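Local coordinates for UTP--glucose-1-phosphate uridylyltransferase (Acinetobacter baumannii, PDB 6IKX), which catalyses the formation of UDP-glucose and diphosphate from UTP and alpha-D-glucose 1-phosphate, at the interface of chains A and B. Residues are numbered along the deposited sequence; one frame, centred on the assembly and turned at random. Chains: chain A/B, UTP--glucose-1-phosphate uridylyltransferase.

The interface of chains A and B. Residues chain A 64, 67, 69, 72, 88, 91; chain B 17, 21.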
ATOM      1  N   ASN A  64       6.083  -3.023   8.146  1.00 37.61           N
ATOM      2  CA  ASN A  64       7.208  -2.454   7.364  1.00 36.78           C
ATOM      3  C   ASN A  64       8.228  -1.844   8.346  1.00 36.67           C
ATOM      4  O   ASN A  64       9.437  -1.968   8.083  1.00 38.28           O
ATOM      5  CB  ASN A  64       6.696  -1.520   6.272  1.00 35.48           C
ATOM      6  CG  ASN A  64       6.017  -2.278   5.150  1.00 40.83           C
ATOM      7  OD1 ASN A  64       6.284  -3.460   4.952  1.00 44.21           O
ATOM      8  ND2 ASN A  64       5.166  -1.598   4.392  1.00 40.22           N
ATOM      9  N   ASP A  67      10.647  -4.619   9.379  1.00 37.07           N
ATOM     10  CA  ASP A  67      11.281  -5.208   8.176  1.00 33.83           C
ATOM     11  C   ASP A  67      12.402  -4.274   7.668  1.00 39.39           C
ATOM     12  O   ASP A  67      12.527  -3.134   8.139  1.00 35.95           O
ATOM     13  CB  ASP A  67      10.279  -5.442   7.044  1.00 36.37           C
ATOM     14  CG  ASP A  67      10.719  -6.540   6.077  1.00 38.12           C
ATOM     15  OD1 ASP A  67      11.862  -7.001   6.224  1.00 44.84           O
ATOM     16  OD2 ASP A  67       9.959  -6.890   5.138  1.00 37.88           O
ATOM     17  N   ASN A  69      14.181  -2.055   4.562  1.00 47.48           N
ATOM     18  CA  ASN A  69      13.728  -1.183   3.463  1.00 46.80           C
ATOM     19  C   ASN A  69      14.930  -0.929   2.527  1.00 40.27           C
ATOM     20  O   ASN A  69      15.857  -0.203   2.902  1.00 35.81           O
ATOM     21  CB  ASN A  69      13.083   0.056   4.088  1.00 46.49           C
ATOM     22  CG  ASN A  69      12.704   1.088   3.056  1.00 46.20           C
ATOM     23  OD1 ASN A  69      12.049   2.066   3.396  1.00 51.21           O
ATOM     24  ND2 ASN A  69      13.104   0.877   1.809  1.00 44.22           N
ATOM     25  N   LEU A  72      15.559   2.783   1.436  1.00 45.65           N
ATOM     26  CA  LEU A  72      15.847   3.739   2.532  1.00 43.26           C
ATOM     27  C   LEU A  72      17.327   3.613   2.911  1.00 46.15           C
ATOM     28  O   LEU A  72      17.994   4.632   3.122  1.00 50.63           O
ATOM     29  CB  LEU A  72      14.956   3.453   3.733  1.00 41.97           C
ATOM     30  CG  LEU A  72      15.251   4.360   4.923  1.00 38.84           C
ATOM     31  CD1 LEU A  72      15.127   5.829   4.494  1.00 36.74           C
ATOM     32  CD2 LEU A  72      14.352   4.035   6.106  1.00 39.34           C
ATOM     33  N   ILE A  88      18.361   1.824  12.297  1.00 58.61           N
ATOM     34  CA  ILE A  88      17.067   1.504  11.610  1.00 59.40           C
ATOM     35  C   ILE A  88      17.121   0.085  11.019  1.00 56.85           C
ATOM     36  O   ILE A  88      16.085  -0.400  10.529  1.00 66.11           O
ATOM     37  CB  ILE A  88      16.684   2.598  10.577  1.00 51.83           C
ATOM     38  CG1 ILE A  88      17.614   2.644   9.370  1.00 47.19           C
ATOM     39  CG2 ILE A  88      16.576   3.958  11.255  1.00 53.25           C
ATOM     40  CD1 ILE A  88      16.994   2.153   8.079  1.00 52.65           C
ATOM     41  N   ILE A  91      16.067  -2.648  14.726  1.00 64.07           N
ATOM     42  CA  ILE A  91      15.017  -2.145  15.647  1.00 57.55           C
ATOM     43  C   ILE A  91      14.692  -3.267  16.633  1.00 57.42           C
ATOM     44  O   ILE A  91      14.524  -2.975  17.834  1.00 59.95           O
ATOM     45  CB  ILE A  91      13.805  -1.654  14.844  1.00 54.91           C
ATOM     46  CG1 ILE A  91      14.178  -0.420  14.014  1.00 63.82           C
ATOM     47  CG2 ILE A  91      12.637  -1.381  15.762  1.00 50.34           C
ATOM     48  CD1 ILE A  91      13.107   0.011  13.030  1.00 63.49           C
TER
ATOM     49  N   LEU B  17      14.342  10.377  10.816  1.00 74.19           N
ATOM     50  CA  LEU B  17      14.356   9.017  10.395  1.00 66.06           C
ATOM     51  C   LEU B  17      13.650   7.921  11.029  1.00 84.04           C
ATOM     52  O   LEU B  17      13.044   7.166  10.279  1.00134.47           O
ATOM     53  CB  LEU B  17      15.731   8.532  10.086  1.00 61.19           C
ATOM     54  CG  LEU B  17      15.431   7.482   9.053  1.00 61.84           C
ATOM     55  CD1 LEU B  17      16.450   7.517   7.953  1.00 55.77           C
ATOM     56  CD2 LEU B  17      15.483   6.153   9.741  1.00 62.62           C
ATOM     57  N   LYS B  21      10.369   6.146   9.044  1.00 36.61           N
ATOM     58  CA  LYS B  21      10.911   4.943   8.390  1.00 36.94           C
ATOM     59  C   LYS B  21       9.839   4.304   7.514  1.00 36.11           C
ATOM     60  O   LYS B  21      10.209   3.867   6.452  1.00 38.53           O
ATOM     61  CB  LYS B  21      11.425   3.927   9.409  1.00 40.78           C
ATOM     62  CG  LYS B  21      11.975   2.645   8.780  1.00 41.00           C
ATOM     63  CD  LYS B  21      12.944   1.959   9.694  1.00 45.89           C
ATOM     64  CE  LYS B  21      12.548   0.539  10.021  1.00 44.94           C
ATOM     65  NZ  LYS B  21      12.423  -0.255   8.794  1.00 38.70           N
TER
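B:Leu17 and B:Lys21 lie on a loop whose backbone has helical torsions at both residues, and this loop meets a more extended stretch of chain A at A:Asp67 and A:Asn69, the helix 70-78 with A:Leu72, and the turn just after helix 82-87 with A:Ile88. In this nucleotidyltransferase the loop continues the glycine-rich signature segment, running from the UTP-binding residues B:Gly11 to B:Arg15 on towards B:Lys25, so the neighbouring subunit packs against a segment next to the active site; no UTP is bound to this chain in the model. The two-fold relation repeats this patch with the chains exchanged, and it may contribute to a physiological oligomer. B:Lys21 is the main projection, with 85 Å² of its surface hidden by chain A. Its CG is anti to the backbone N (chi1 179°), beside the carbonyl carbon, and bends at chi3 and chi4 (58°) carry the amino group NZ to the backbone of A:Asp67. There NZ donates a hydrogen bond to the main-chain O of A:Asp67 at 3.0 Å, with a C=O...N angle of 168°, an almost head-on approach to the carbonyl. The carbonyl O of A:Asn64, near the C-terminal end of helix 60-65, is more distant from NZ at 3.5 Å, and together the two oxygens would probably favour a positive charge. The aliphatic stem of the lysine is lined by chain A hydrocarbon. A:Leu72 crosses it at about a right angle, CD2 reaching CG of B:Lys21 at 3.8 Å, while A:Ile88 presents CB to CD of the lysine at 3.9 Å. CD1 of A:Ile91 points at the end of the lysine chain, 3.9 Å from CD of B:Lys21; its nearer approach to CE is too short to be reliable. B:Leu17 extends the apolar patch: its CD1 meets CD1 of A:Leu72 end-on at 4.1 Å, and its CD2 branch lies across A:Ile88, whose CB is 3.8 Å away, although a model error in its closer approach to CG2 makes the fit of this branch uncertain.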